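Extracellular sialidase/neuraminidase, putative (Aspergillus fumigatus, PDB 2XZI) is a Kdnase of the sialidase family that probably releases deaminated sialic acid (Kdn) from glycosides on a six-bladed beta-propeller. Local coordinates at residues 303-308 and 337-342; 27-32 and 69-74; 195-200 and 208-213; 9-14 and 81-86; 234-239 and 287-292. All coordinates share one frame; numbering follows the deposited sequence. Where two conformers were deposited one is given.

Contact 1 (303-308 and 337-342); sequences RAMRVR and GYSSMT. With KDM (deamino-alpha-neuraminic acid), chain C; KDM (deamino-alpha-neuraminic acid), chain D.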
# COMPACT_ATOMS: atom_id res chain seq x y z
N ARG A 303 8.43 2.50 14.07
CA ARG A 303 9.64 3.19 13.66
C ARG A 303 10.84 2.25 13.51
O ARG A 303 11.97 2.62 13.83
CB ARG A 303 10.00 4.28 14.67
CG ARG A 303 8.99 5.40 14.77
CD ARG A 303 9.55 6.54 15.59
NE ARG A 303 8.53 7.55 15.84
CZ ARG A 303 8.65 8.56 16.70
NH1 ARG A 303 9.75 8.74 17.42
NH2 ARG A 303 7.64 9.42 16.85
N ALA A 304 10.59 1.03 13.06
CA ALA A 304 11.65 0.05 12.91
C ALA A 304 11.62 -0.54 11.49
O ALA A 304 11.76 -1.74 11.32
CB ALA A 304 11.52 -1.06 13.97
N MET A 305 11.46 0.32 10.49
CA MET A 305 11.26 -0.16 9.12
C MET A 305 12.45 -0.99 8.64
O MET A 305 13.60 -0.56 8.74
CB MET A 305 11.05 1.01 8.15
CG MET A 305 9.78 1.84 8.38
SD MET A 305 8.27 0.89 8.59
CE MET A 305 8.09 0.12 6.96
N ARG A 306 12.14 -2.17 8.11
CA ARG A 306 13.15 -3.13 7.70
C ARG A 306 12.71 -3.79 6.42
O ARG A 306 11.61 -4.36 6.38
CB ARG A 306 13.26 -4.20 8.77
CG ARG A 306 14.37 -5.23 8.54
CD ARG A 306 15.62 -4.90 9.36
NE ARG A 306 15.37 -5.00 10.80
CZ ARG A 306 15.29 -6.15 11.48
NH1 ARG A 306 15.45 -7.33 10.87
NH2 ARG A 306 15.03 -6.11 12.79
N VAL A 307 13.55 -3.73 5.39
CA VAL A 307 13.28 -4.44 4.14
C VAL A 307 14.08 -5.75 4.14
O VAL A 307 15.24 -5.74 4.56
CB VAL A 307 13.57 -3.55 2.90
CG1 VAL A 307 15.08 -3.22 2.76
CG2 VAL A 307 13.02 -4.21 1.64
N ARG A 308 13.46 -6.84 3.70
CA ARG A 308 14.05 -8.18 3.78
C ARG A 308 13.88 -8.97 2.50
O ARG A 308 12.96 -8.69 1.71
CB ARG A 308 13.33 -8.98 4.86
CG ARG A 308 13.33 -8.36 6.26
CD ARG A 308 12.46 -9.24 7.10
NE ARG A 308 12.13 -8.74 8.43
CZ ARG A 308 12.69 -9.18 9.55
NH1 ARG A 308 13.67 -10.09 9.51
NH2 ARG A 308 12.26 -8.72 10.72
N GLY A 337 5.78 3.39 9.33
CA GLY A 337 4.35 3.16 9.25
C GLY A 337 4.05 2.27 8.05
O GLY A 337 4.83 1.35 7.74
N TYR A 338 2.94 2.58 7.38
CA TYR A 338 2.53 1.83 6.17
C TYR A 338 3.53 2.01 5.04
O TYR A 338 4.24 3.02 4.97
CB TYR A 338 1.17 2.33 5.66
CG TYR A 338 -0.05 1.94 6.47
CD1 TYR A 338 -0.06 1.93 7.87
CD2 TYR A 338 -1.24 1.63 5.81
CE1 TYR A 338 -1.23 1.59 8.59
CE2 TYR A 338 -2.38 1.29 6.50
CZ TYR A 338 -2.37 1.26 7.88
OH TYR A 338 -3.53 0.94 8.57
N SER A 339 3.59 1.03 4.14
CA SER A 339 4.56 1.05 3.05
C SER A 339 4.01 0.35 1.82
O SER A 339 3.03 -0.40 1.89
CB SER A 339 5.86 0.38 3.50
OG SER A 339 5.64 -1.00 3.73
N SER A 340 4.67 0.59 0.69
CA SER A 340 4.34 -0.06 -0.58
C SER A 340 5.60 -0.19 -1.41
O SER A 340 6.42 0.73 -1.42
CB SER A 340 3.28 0.76 -1.34
OG SER A 340 2.81 0.07 -2.48
N MET A 341 5.76 -1.33 -2.08
CA MET A 341 6.91 -1.53 -2.95
C MET A 341 6.55 -1.93 -4.37
O MET A 341 5.57 -2.64 -4.61
CB MET A 341 7.83 -2.64 -2.39
CG MET A 341 8.44 -2.35 -1.04
SD MET A 341 9.51 -3.70 -0.52
CE MET A 341 8.30 -5.00 -0.14
N THR A 342 7.41 -1.51 -5.29
CA THR A 342 7.37 -1.94 -6.69
C THR A 342 8.79 -2.19 -7.19
O THR A 342 9.77 -1.70 -6.61
CB THR A 342 6.65 -0.92 -7.59
OG1 THR A 342 6.43 -1.50 -8.88
CG2 THR A 342 7.48 0.34 -7.74
C2 KDM C . -5.13 2.69 10.76
C1 KDM C . -3.73 2.58 11.37
C3 KDM C . -5.07 3.46 9.43
C4 KDM C . -6.21 3.07 8.45
C5 KDM C . -7.37 2.30 9.08
C6 KDM C . -6.81 1.04 9.79
C7 KDM C . -7.86 0.32 10.66
C8 KDM C . -7.29 -1.01 11.19
C9 KDM C . -8.30 -1.71 12.09
O5 KDM C . -8.38 1.95 8.09
O1A KDM C . -2.86 3.41 11.03
O1B KDM C . -3.58 1.64 12.19
O4 KDM C . -6.73 4.28 7.87
O6 KDM C . -5.66 1.33 10.65
O7 KDM C . -8.21 1.16 11.76
O8 KDM C . -6.99 -1.90 10.10
O9 KDM C . -9.42 -2.08 11.28
O2 KDM C . -5.89 3.42 11.73
C2 KDM D . 4.06 5.65 17.35
C1 KDM D . 4.11 4.19 16.86
C3 KDM D . 5.17 6.51 16.69
C4 KDM D . 4.88 6.75 15.20
C5 KDM D . 3.44 7.27 14.98
C6 KDM D . 2.42 6.34 15.67
C7 KDM D . 0.91 6.69 15.63
C8 KDM D . 0.09 5.59 16.36
C9 KDM D . -1.43 5.87 16.44
O5 KDM D . 3.15 7.35 13.58
O1A KDM D . 3.02 3.61 16.65
O1B KDM D . 5.24 3.67 16.70
O4 KDM D . 5.83 7.70 14.69
O6 KDM D . 2.77 6.25 17.09
O7 KDM D . 0.68 7.96 16.26
O8 KDM D . 0.30 4.32 15.73
O9 KDM D . -1.89 6.62 15.31
O2 KDM D . 4.25 5.68 18.77
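Met-305 closes over Gly-337, folded back by bends at chi2 (-48°) and chi3 (-65°) that bring its thioether to the backbone of the next blade. SD accepts a weak but nearly straight hydrogen bond from Gly-337 N at 3.6 Å, while CE lies 3.6 Å from Gly-337 O and reaches Ser-339 CB at 4.1 Å. This is the tight, buried end. Further along, the two strands lean on each other more lightly, Val-307 CG2 touching Met-341 SD at 4.2 Å, with Ile-292 against both side chains. Strands 305-310 and 334-343 belong to adjacent blades of the sialidase propeller, so no backbone-to-backbone bonds join them here, and side chains make the contact. Tyr-338 turns from this packing to the pocket, where OH lies 3.0 Å from O6 of the first bound Kdn and is hydrogen-bonded to Glu-229. The looser, partly exposed end belongs to Arg-303: its extended chain carries the guanidinium to a second Kdn, whose O4 sits at the group's edge, in its plane, 2.9 Å from NE and 3.3 Å from NH2.

Contact 2 (27-32 and 69-74); sequences DKLSTG and NLVYKR. With NA (sodium ion), chain E.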
# COMPACT_ATOMS: atom_id res chain seq x y z
N ASP A 27 2.38 19.69 -0.78
CA ASP A 27 1.69 19.23 -1.98
C ASP A 27 0.22 19.63 -1.95
O ASP A 27 -0.48 19.34 -0.98
CB ASP A 27 1.86 17.72 -2.15
CG ASP A 27 3.20 17.36 -2.74
OD1 ASP A 27 3.49 17.79 -3.88
OD2 ASP A 27 3.99 16.66 -2.06
N LYS A 28 -0.21 20.31 -3.01
CA LYS A 28 -1.60 20.71 -3.21
C LYS A 28 -2.02 20.38 -4.64
O LYS A 28 -1.16 20.26 -5.54
CB LYS A 28 -1.76 22.23 -2.98
CG LYS A 28 -1.26 22.75 -1.64
CD LYS A 28 -1.42 24.27 -1.54
CE LYS A 28 -1.09 24.76 -0.14
NZ LYS A 28 -1.17 26.25 -0.05
N LEU A 29 -3.32 20.20 -4.86
CA LEU A 29 -3.86 20.06 -6.20
C LEU A 29 -3.83 21.38 -6.96
O LEU A 29 -3.65 22.45 -6.36
CB LEU A 29 -5.29 19.52 -6.15
CG LEU A 29 -5.45 18.18 -5.42
CD1 LEU A 29 -6.93 17.87 -5.18
CD2 LEU A 29 -4.82 17.07 -6.21
N SER A 30 -4.01 21.31 -8.27
CA SER A 30 -4.00 22.50 -9.12
C SER A 30 -5.14 23.45 -8.77
O SER A 30 -5.05 24.65 -9.05
CB SER A 30 -4.07 22.11 -10.58
OG SER A 30 -5.31 21.49 -10.85
N THR A 31 -6.19 22.91 -8.15
CA THR A 31 -7.33 23.70 -7.68
C THR A 31 -7.03 24.49 -6.41
O THR A 31 -7.88 25.26 -5.96
CB THR A 31 -8.50 22.77 -7.36
OG1 THR A 31 -8.05 21.80 -6.40
CG2 THR A 31 -9.00 22.08 -8.62
N GLY A 32 -5.85 24.27 -5.82
CA GLY A 32 -5.46 24.95 -4.58
C GLY A 32 -5.78 24.15 -3.33
O GLY A 32 -5.41 24.53 -2.22
N ASN A 69 -9.31 12.51 0.37
CA ASN A 69 -9.32 12.31 -1.08
C ASN A 69 -8.24 11.34 -1.50
O ASN A 69 -7.19 11.26 -0.84
CB ASN A 69 -9.19 13.65 -1.85
CG ASN A 69 -10.24 14.64 -1.46
OD1 ASN A 69 -11.29 14.27 -0.95
ND2 ASN A 69 -9.98 15.92 -1.73
N LEU A 70 -8.47 10.64 -2.61
CA LEU A 70 -7.45 9.74 -3.14
C LEU A 70 -6.63 10.49 -4.16
O LEU A 70 -7.15 10.87 -5.21
CB LEU A 70 -8.09 8.51 -3.78
CG LEU A 70 -7.26 7.22 -3.78
CD1 LEU A 70 -5.98 7.33 -4.63
CD2 LEU A 70 -6.93 6.77 -2.39
N VAL A 71 -5.36 10.71 -3.82
CA VAL A 71 -4.45 11.53 -4.63
C VAL A 71 -3.33 10.67 -5.21
O VAL A 71 -3.14 9.53 -4.80
CB VAL A 71 -3.90 12.75 -3.82
CG1 VAL A 71 -5.06 13.68 -3.42
CG2 VAL A 71 -3.05 12.31 -2.61
N TYR A 72 -2.60 11.21 -6.18
CA TYR A 72 -1.51 10.48 -6.79
C TYR A 72 -0.50 11.39 -7.47
O TYR A 72 -0.78 12.57 -7.73
CB TYR A 72 -2.05 9.45 -7.78
CG TYR A 72 -2.57 9.97 -9.11
CD1 TYR A 72 -3.79 10.62 -9.19
CD2 TYR A 72 -1.86 9.77 -10.28
CE1 TYR A 72 -4.29 11.07 -10.41
CE2 TYR A 72 -2.34 10.22 -11.52
CZ TYR A 72 -3.56 10.86 -11.58
OH TYR A 72 -4.07 11.32 -12.78
N LYS A 73 0.66 10.81 -7.75
CA LYS A 73 1.66 11.42 -8.63
C LYS A 73 2.16 10.37 -9.59
O LYS A 73 2.25 9.20 -9.25
CB LYS A 73 2.83 11.95 -7.83
CG LYS A 73 2.53 13.16 -6.96
CD LYS A 73 3.78 13.64 -6.26
CE LYS A 73 3.47 14.93 -5.55
NZ LYS A 73 4.68 15.59 -5.04
N ARG A 74 2.52 10.80 -10.79
CA ARG A 74 3.20 9.93 -11.74
C ARG A 74 4.59 10.45 -11.99
O ARG A 74 4.84 11.65 -11.85
CB ARG A 74 2.48 9.95 -13.10
CG ARG A 74 0.96 9.87 -13.05
CD ARG A 74 0.43 9.65 -14.47
NE ARG A 74 0.86 10.71 -15.39
CZ ARG A 74 0.87 10.60 -16.72
NH1 ARG A 74 0.51 9.47 -17.32
NH2 ARG A 74 1.26 11.62 -17.47
NA NA E . -13.46 15.12 -0.60
O HOH W 1 -12.37 17.34 -0.61
O HOH W 2 -13.54 12.95 0.06
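Strand 69-74 of a propeller blade is crossed by the connection 27-32 that leads into the same blade. Asp-27 and Lys-73 make the polar end: NZ of Lys-73 forms a salt bridge with Asp-27 OD1 at 2.8 Å, arriving from above the carboxylate plane, 42° out of it. The lysine chain runs fully extended beyond CG, which carries its ammonium out from the strand to the aspartate. Both charges have further partners, since Leu-17 O accepts from NZ and Arg-19 N donates to Asp-27 OD2. Two residues on, Leu-29 CD2 rests on Val-71 CG1 at 4.4 Å, a light apolar touch. At the start of the strand Asn-69 OD1 coordinates the sodium ion at 2.4 Å. The amide's ND2 donates to a water that is also a sodium ligand; Asp-67, Gly-96, Gly-98 and a second water complete the site. Strand 51-58 pairs with 68-74 along one edge and the short strand 92-93 along the other, with Phe-35 packing on Val-71 and Asn-69.

Contact 3 (195-200 and 208-213); sequences TGELVI and IGRGAP. With NO2 (nitrite ion), chain H.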
# COMPACT_ATOMS: atom_id res chain seq x y z
N THR A 195 -0.08 -17.72 -13.94
CA THR A 195 -1.19 -18.35 -14.66
C THR A 195 -2.22 -17.38 -15.27
O THR A 195 -3.17 -17.80 -15.96
CB THR A 195 -1.88 -19.37 -13.78
OG1 THR A 195 -2.05 -18.81 -12.47
CG2 THR A 195 -1.00 -20.61 -13.64
N GLY A 196 -2.07 -16.08 -14.99
CA GLY A 196 -2.82 -15.04 -15.68
C GLY A 196 -3.88 -14.30 -14.90
O GLY A 196 -4.36 -13.25 -15.36
N GLU A 197 -4.28 -14.84 -13.76
CA GLU A 197 -5.32 -14.20 -12.93
C GLU A 197 -4.79 -13.01 -12.14
O GLU A 197 -3.59 -12.90 -11.88
CB GLU A 197 -5.94 -15.19 -11.94
CG GLU A 197 -6.52 -16.47 -12.54
CD GLU A 197 -5.50 -17.59 -12.70
OE1 GLU A 197 -4.27 -17.36 -12.52
OE2 GLU A 197 -5.95 -18.72 -13.01
N LEU A 198 -5.70 -12.12 -11.77
CA LEU A 198 -5.38 -11.06 -10.81
C LEU A 198 -5.82 -11.47 -9.42
O LEU A 198 -6.87 -12.10 -9.26
CB LEU A 198 -6.05 -9.74 -11.17
CG LEU A 198 -5.77 -9.17 -12.57
CD1 LEU A 198 -6.41 -7.80 -12.73
CD2 LEU A 198 -4.28 -9.06 -12.81
N VAL A 199 -5.04 -11.11 -8.40
CA VAL A 199 -5.44 -11.34 -7.02
C VAL A 199 -5.21 -10.05 -6.25
O VAL A 199 -4.09 -9.51 -6.22
CB VAL A 199 -4.65 -12.48 -6.34
CG1 VAL A 199 -5.23 -12.75 -4.95
CG2 VAL A 199 -4.73 -13.75 -7.15
N ILE A 200 -6.30 -9.57 -5.64
CA ILE A 200 -6.30 -8.35 -4.84
C ILE A 200 -6.64 -8.72 -3.39
O ILE A 200 -7.69 -9.32 -3.13
CB ILE A 200 -7.29 -7.30 -5.42
CG1 ILE A 200 -6.92 -6.95 -6.88
CG2 ILE A 200 -7.34 -6.05 -4.54
CD1 ILE A 200 -7.49 -7.93 -7.98
N ILE A 208 -10.61 -11.96 -6.88
CA ILE A 208 -9.93 -12.61 -7.99
C ILE A 208 -10.46 -12.09 -9.31
O ILE A 208 -11.69 -12.03 -9.51
CB ILE A 208 -10.14 -14.14 -7.96
CG1 ILE A 208 -9.98 -14.70 -6.53
CG2 ILE A 208 -9.26 -14.83 -9.00
CD1 ILE A 208 -8.59 -14.51 -5.87
N GLY A 209 -9.55 -11.70 -10.19
CA GLY A 209 -9.92 -11.26 -11.52
C GLY A 209 -9.53 -12.31 -12.53
O GLY A 209 -8.38 -12.76 -12.54
N ARG A 210 -10.49 -12.67 -13.38
CA ARG A 210 -10.27 -13.66 -14.43
C ARG A 210 -10.69 -13.12 -15.78
O ARG A 210 -11.47 -12.16 -15.88
CB ARG A 210 -11.03 -14.95 -14.10
CG ARG A 210 -10.45 -15.72 -12.91
CD ARG A 210 -11.18 -17.06 -12.76
NE ARG A 210 -10.63 -17.92 -11.71
CZ ARG A 210 -10.98 -17.84 -10.43
NH1 ARG A 210 -11.81 -16.89 -10.03
NH2 ARG A 210 -10.48 -18.68 -9.54
N GLY A 211 -10.14 -13.72 -16.84
CA GLY A 211 -10.52 -13.34 -18.20
C GLY A 211 -9.60 -12.31 -18.82
O GLY A 211 -8.42 -12.22 -18.48
N ALA A 212 -10.16 -11.54 -19.75
CA ALA A 212 -9.40 -10.66 -20.61
C ALA A 212 -8.75 -9.52 -19.83
O ALA A 212 -9.44 -8.82 -19.08
CB ALA A 212 -10.32 -10.11 -21.71
N PRO A 213 -7.42 -9.33 -19.99
CA PRO A 213 -6.77 -8.19 -19.32
C PRO A 213 -7.49 -6.86 -19.51
O PRO A 213 -7.85 -6.46 -20.63
CB PRO A 213 -5.40 -8.17 -19.98
CG PRO A 213 -5.10 -9.62 -20.21
CD PRO A 213 -6.43 -10.23 -20.62
N NO2 H . -12.32 -18.17 -6.14
O1 NO2 H . -11.03 -18.73 -6.55
O2 NO2 H . -12.97 -17.52 -7.29
O HOH W 3 -8.51 -19.38 -12.84
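Glu-197 and Arg-210 cross at the end of a beta hairpin, Glu-197 CG 4.0 Å from Arg-210 CG and their carboxylate and guanidinium planes 87° to each other. The charged ends do not meet directly; one water bridges them, donating to Glu-197 OE2 at 2.6 Å and accepting from Arg-210 NE at 2.8 Å. A bend at chi2 (87°) turns the glutamate's carboxylate back toward its own loop, where OE1 receives Thr-195 OG1 on its syn lone pair. Arg-210 instead stays extended from CG to NE, and Ile-208 CG2 lies 3.4 Å above the guanidinium plane on one face, offset toward its rim. On that side of the hairpin Ile-208 and Val-199 lie side by side, pointing the same way, with Ile-208 CD1 3.9 Å from Val-199 CG1. Leu-198 and Gly-209 form the antiparallel hydrogen-bonded pair. The nitrite, probably from the crystallisation liquor, takes Arg-210 NH1 on one oxygen and NH2 on the other, and Ser-219 also binds it. With NE on water and both terminal nitrogens on the anion, the guanidinium is gripped along its edge, which is consistent with a small surface site suited to anions.

Contact 4 (9-14 and 81-86); sequences APYHDE and NGASPS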
# COMPACT_ATOMS: atom_id res chain seq x y z
N ALA A 9 27.40 -2.52 -7.14
CA ALA A 9 27.55 -1.33 -6.30
C ALA A 9 26.21 -1.04 -5.61
O ALA A 9 25.18 -0.97 -6.27
CB ALA A 9 27.99 -0.12 -7.14
N PRO A 10 26.23 -0.90 -4.27
CA PRO A 10 25.00 -0.54 -3.55
C PRO A 10 24.48 0.81 -4.03
O PRO A 10 25.26 1.72 -4.32
CB PRO A 10 25.45 -0.45 -2.09
CG PRO A 10 26.76 -1.13 -2.03
CD PRO A 10 27.38 -1.04 -3.37
N TYR A 11 23.16 0.91 -4.16
CA TYR A 11 22.51 2.13 -4.61
C TYR A 11 21.36 2.44 -3.67
O TYR A 11 20.57 1.56 -3.34
CB TYR A 11 22.00 1.95 -6.05
CG TYR A 11 21.27 3.14 -6.64
CD1 TYR A 11 19.99 3.48 -6.21
CD2 TYR A 11 21.84 3.87 -7.68
CE1 TYR A 11 19.31 4.56 -6.75
CE2 TYR A 11 21.16 4.95 -8.24
CZ TYR A 11 19.91 5.28 -7.77
OH TYR A 11 19.25 6.35 -8.33
N HIS A 12 21.28 3.69 -3.23
CA HIS A 12 20.06 4.15 -2.56
C HIS A 12 19.91 5.64 -2.76
O HIS A 12 20.90 6.39 -2.78
CB HIS A 12 20.10 3.85 -1.06
CG HIS A 12 21.06 4.73 -0.31
ND1 HIS A 12 20.66 5.92 0.27
CD2 HIS A 12 22.38 4.60 -0.04
CE1 HIS A 12 21.70 6.49 0.85
NE2 HIS A 12 22.75 5.70 0.69
N ASP A 13 18.67 6.08 -2.88
CA ASP A 13 18.34 7.50 -2.76
C ASP A 13 16.94 7.61 -2.20
O ASP A 13 16.13 6.68 -2.31
CB ASP A 13 18.49 8.24 -4.10
CG ASP A 13 18.92 9.72 -3.93
OD1 ASP A 13 18.77 10.32 -2.84
OD2 ASP A 13 19.42 10.30 -4.92
N GLU A 14 16.65 8.75 -1.60
CA GLU A 14 15.42 8.89 -0.86
C GLU A 14 15.07 10.35 -0.71
O GLU A 14 15.95 11.20 -0.55
CB GLU A 14 15.55 8.20 0.51
CG GLU A 14 16.76 8.64 1.34
CD GLU A 14 18.09 7.99 0.94
OE1 GLU A 14 18.10 6.83 0.48
OE2 GLU A 14 19.13 8.65 1.11
N ASN A 81 12.27 6.70 -14.03
CA ASN A 81 12.32 5.81 -12.86
C ASN A 81 12.14 6.52 -11.51
O ASN A 81 12.42 5.95 -10.45
CB ASN A 81 13.61 4.95 -12.87
CG ASN A 81 13.77 4.17 -14.17
OD1 ASN A 81 12.87 3.45 -14.59
ND2 ASN A 81 14.93 4.31 -14.81
N GLY A 82 11.67 7.76 -11.55
CA GLY A 82 11.42 8.53 -10.32
C GLY A 82 12.67 8.80 -9.51
O GLY A 82 12.60 8.94 -8.29
N ALA A 83 13.82 8.93 -10.19
CA ALA A 83 15.11 8.98 -9.52
C ALA A 83 15.38 10.23 -8.69
O ALA A 83 16.11 10.16 -7.70
CB ALA A 83 16.25 8.77 -10.53
N SER A 84 14.78 11.35 -9.07
CA SER A 84 15.01 12.63 -8.38
C SER A 84 13.68 13.36 -8.23
O SER A 84 12.73 13.02 -8.92
CB SER A 84 15.99 13.49 -9.17
OG SER A 84 15.40 14.02 -10.34
N PRO A 85 13.59 14.35 -7.34
CA PRO A 85 12.33 15.08 -7.20
C PRO A 85 11.78 15.68 -8.51
O PRO A 85 10.55 15.66 -8.76
CB PRO A 85 12.69 16.18 -6.20
CG PRO A 85 13.71 15.55 -5.36
CD PRO A 85 14.56 14.77 -6.30
N SER A 86 12.68 16.17 -9.37
CA SER A 86 12.25 16.78 -10.63
C SER A 86 11.68 15.78 -11.63
O SER A 86 11.12 16.18 -12.65
CB SER A 86 13.39 17.57 -11.26
OG SER A 86 14.45 16.71 -11.60
O HOH W 4 17.59 12.02 -5.98
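Tyr-11 and Ala-83 meet where the N-terminal segment passes the loop 81-86. From CB, which points toward that loop, the tyrosine leaves with CG anti to its backbone nitrogen (chi1 179°), and the ring spans the gap without touching the loop until its far end. There Tyr-11 OH lies 4.4 Å from Ala-83 CB, a loose touch; its polar partner is Arg-374, while Lys-348 makes a cation-pi contact with the ring. Asp-13 offers a second, tentative link through solvent, since it holds for one of the two conformers of this residue: a water donates to Asp-13 OD2 at 2.7 Å and to Ala-83 O at 2.9 Å, the two oxygens being 4.3 Å apart. Strand 12-18 is the outer strand of its sheet, paired with 368-375; Arg-374 on that neighbour touches Ala-83, and Trp-372 donates to Gly-82 O, so the loop between strands 68-74 and 92-93 rests against strands 12-18 and 368-375.

Contact 5 (234-239 and 287-292); sequences QTPDGK and APARTI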
# COMPACT_ATOMS: atom_id res chain seq x y z
N GLN A 234 2.80 -14.14 -4.99
CA GLN A 234 2.98 -15.48 -5.52
C GLN A 234 4.43 -15.84 -5.26
O GLN A 234 5.34 -15.15 -5.71
CB GLN A 234 2.68 -15.50 -7.01
CG GLN A 234 2.56 -16.91 -7.56
CD GLN A 234 2.27 -16.96 -9.04
OE1 GLN A 234 2.43 -15.97 -9.78
NE2 GLN A 234 1.85 -18.13 -9.49
N THR A 235 4.62 -16.89 -4.49
CA THR A 235 5.94 -17.34 -4.07
C THR A 235 6.62 -18.07 -5.23
O THR A 235 5.97 -18.38 -6.23
CB THR A 235 5.88 -18.16 -2.75
OG1 THR A 235 4.80 -19.10 -2.81
CG2 THR A 235 5.61 -17.21 -1.58
N PRO A 236 7.95 -18.30 -5.14
CA PRO A 236 8.63 -18.90 -6.28
C PRO A 236 8.07 -20.26 -6.70
O PRO A 236 8.10 -20.58 -7.88
CB PRO A 236 10.08 -19.00 -5.81
CG PRO A 236 10.22 -17.84 -4.84
CD PRO A 236 8.91 -17.83 -4.12
N ASP A 237 7.53 -21.02 -5.74
CA ASP A 237 6.84 -22.29 -6.05
C ASP A 237 5.51 -22.13 -6.83
O ASP A 237 4.91 -23.14 -7.21
CB ASP A 237 6.66 -23.14 -4.78
CG ASP A 237 5.76 -22.48 -3.72
OD1 ASP A 237 5.19 -21.41 -4.01
OD2 ASP A 237 5.64 -23.00 -2.59
N GLY A 238 5.06 -20.90 -7.06
CA GLY A 238 3.84 -20.61 -7.83
C GLY A 238 2.58 -20.57 -6.97
O GLY A 238 1.50 -20.22 -7.46
N LYS A 239 2.73 -20.90 -5.69
CA LYS A 239 1.62 -20.86 -4.74
C LYS A 239 1.35 -19.41 -4.29
O LYS A 239 2.16 -18.51 -4.55
CB LYS A 239 1.90 -21.79 -3.56
CG LYS A 239 2.00 -23.28 -3.99
CD LYS A 239 1.52 -24.20 -2.88
CE LYS A 239 1.46 -25.66 -3.35
NZ LYS A 239 0.94 -26.59 -2.29
N ALA A 287 17.07 -18.30 -10.78
CA ALA A 287 18.02 -18.42 -9.66
C ALA A 287 18.85 -17.15 -9.50
O ALA A 287 19.43 -16.66 -10.47
CB ALA A 287 18.92 -19.62 -9.85
N PRO A 288 18.91 -16.61 -8.27
CA PRO A 288 18.11 -17.06 -7.13
C PRO A 288 16.79 -16.30 -7.04
O PRO A 288 16.79 -15.07 -7.08
CB PRO A 288 19.01 -16.75 -5.93
CG PRO A 288 19.88 -15.61 -6.38
CD PRO A 288 19.91 -15.59 -7.88
N ALA A 289 15.69 -17.03 -6.95
CA ALA A 289 14.37 -16.42 -6.82
C ALA A 289 14.26 -15.65 -5.51
O ALA A 289 14.78 -16.10 -4.48
CB ALA A 289 13.30 -17.48 -6.90
N ARG A 290 13.61 -14.48 -5.55
CA ARG A 290 13.53 -13.62 -4.37
C ARG A 290 12.14 -13.04 -4.16
O ARG A 290 11.50 -12.57 -5.12
CB ARG A 290 14.54 -12.47 -4.48
CG ARG A 290 16.02 -12.91 -4.68
CD ARG A 290 16.94 -11.69 -4.73
NE ARG A 290 18.24 -11.86 -5.39
CZ ARG A 290 18.45 -11.78 -6.70
NH1 ARG A 290 17.44 -11.59 -7.55
NH2 ARG A 290 19.68 -11.88 -7.17
N THR A 291 11.70 -13.04 -2.90
CA THR A 291 10.53 -12.31 -2.44
C THR A 291 11.07 -11.27 -1.48
O THR A 291 11.96 -11.56 -0.66
CB THR A 291 9.54 -13.22 -1.69
OG1 THR A 291 9.17 -14.33 -2.52
CG2 THR A 291 8.28 -12.48 -1.32
N ILE A 292 10.54 -10.05 -1.59
CA ILE A 292 10.89 -8.92 -0.74
C ILE A 292 9.74 -8.62 0.23
O ILE A 292 8.56 -8.69 -0.15
CB ILE A 292 11.18 -7.63 -1.59
CG1 ILE A 292 11.97 -7.92 -2.88
CG2 ILE A 292 11.84 -6.56 -0.70
CD1 ILE A 292 13.38 -8.55 -2.69
O HOH W 5 8.11 -14.34 -5.05
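Thr-291 sets its OG1 beside the backbone nitrogen and anti to the carbonyl carbon (chi1 -55°), a rotation that faces the hydroxyl to the turn 235-238, where it lies 3.9 Å from Pro-236 CD. The proline, at phi -59° and psi -29°, occupies the second position of a type I turn and presents its ring to Ala-289 and the start of strand 290-294. Ala-289 CB nestles against that ring, 3.7 Å from both CB and CG of Pro-236, and this is the close apolar touch of the contact. No direct hydrogen bond joins the segments. Instead a water donates to Thr-291 OG1 at 2.7 Å and to Gln-234 O at 3.0 Å, spanning them beside the proline. The turn keeps its own shape: Asp-237 OD1 is reached from opposite faces of its carboxylate plane, by Thr-235 OG1 at 2.6 Å and by Lys-239 N at 3.0 Å, the latter closing an Asx turn. Gln-234 NE2 adds an almost straight bond to Gly-238 O at 2.9 Å, with the oxygen in its amide plane. The turn is the hairpin connection between strands 230-234 and 240-244, and it packs on the beginning of 290-294 in the next propeller sheet, where 290-294 lies between 279-284 and 305-310. Arg-282 of the first of these also donates to Gln-234 O, and Asp-237 shares a backbone bond with Ala-313 beyond the second.

How the contacts relate
Contact 1 is buried, its centre about 10 Å from the centre of the chain; contact 3 is buried too, but its centre lies about 19 Å from the chain's centre, on the opposite side from contact 1. Contacts 2 and 5 are partly buried, and contact 4 is a surface touch with a tentative water between its polar groups. Contacts 1 and 5 share a sheet and touch through Ile-292; contact 4 shares a different sheet with contact 1, the one holding strands 12-18 and 334-343. Chemistry follows place: sulfur and apolar packing inside, a salt bridge in contact 2, and water bridges at contacts 3, 5 and, less surely, 4. Only contact 3 pairs its segments through backbone hydrogen bonds.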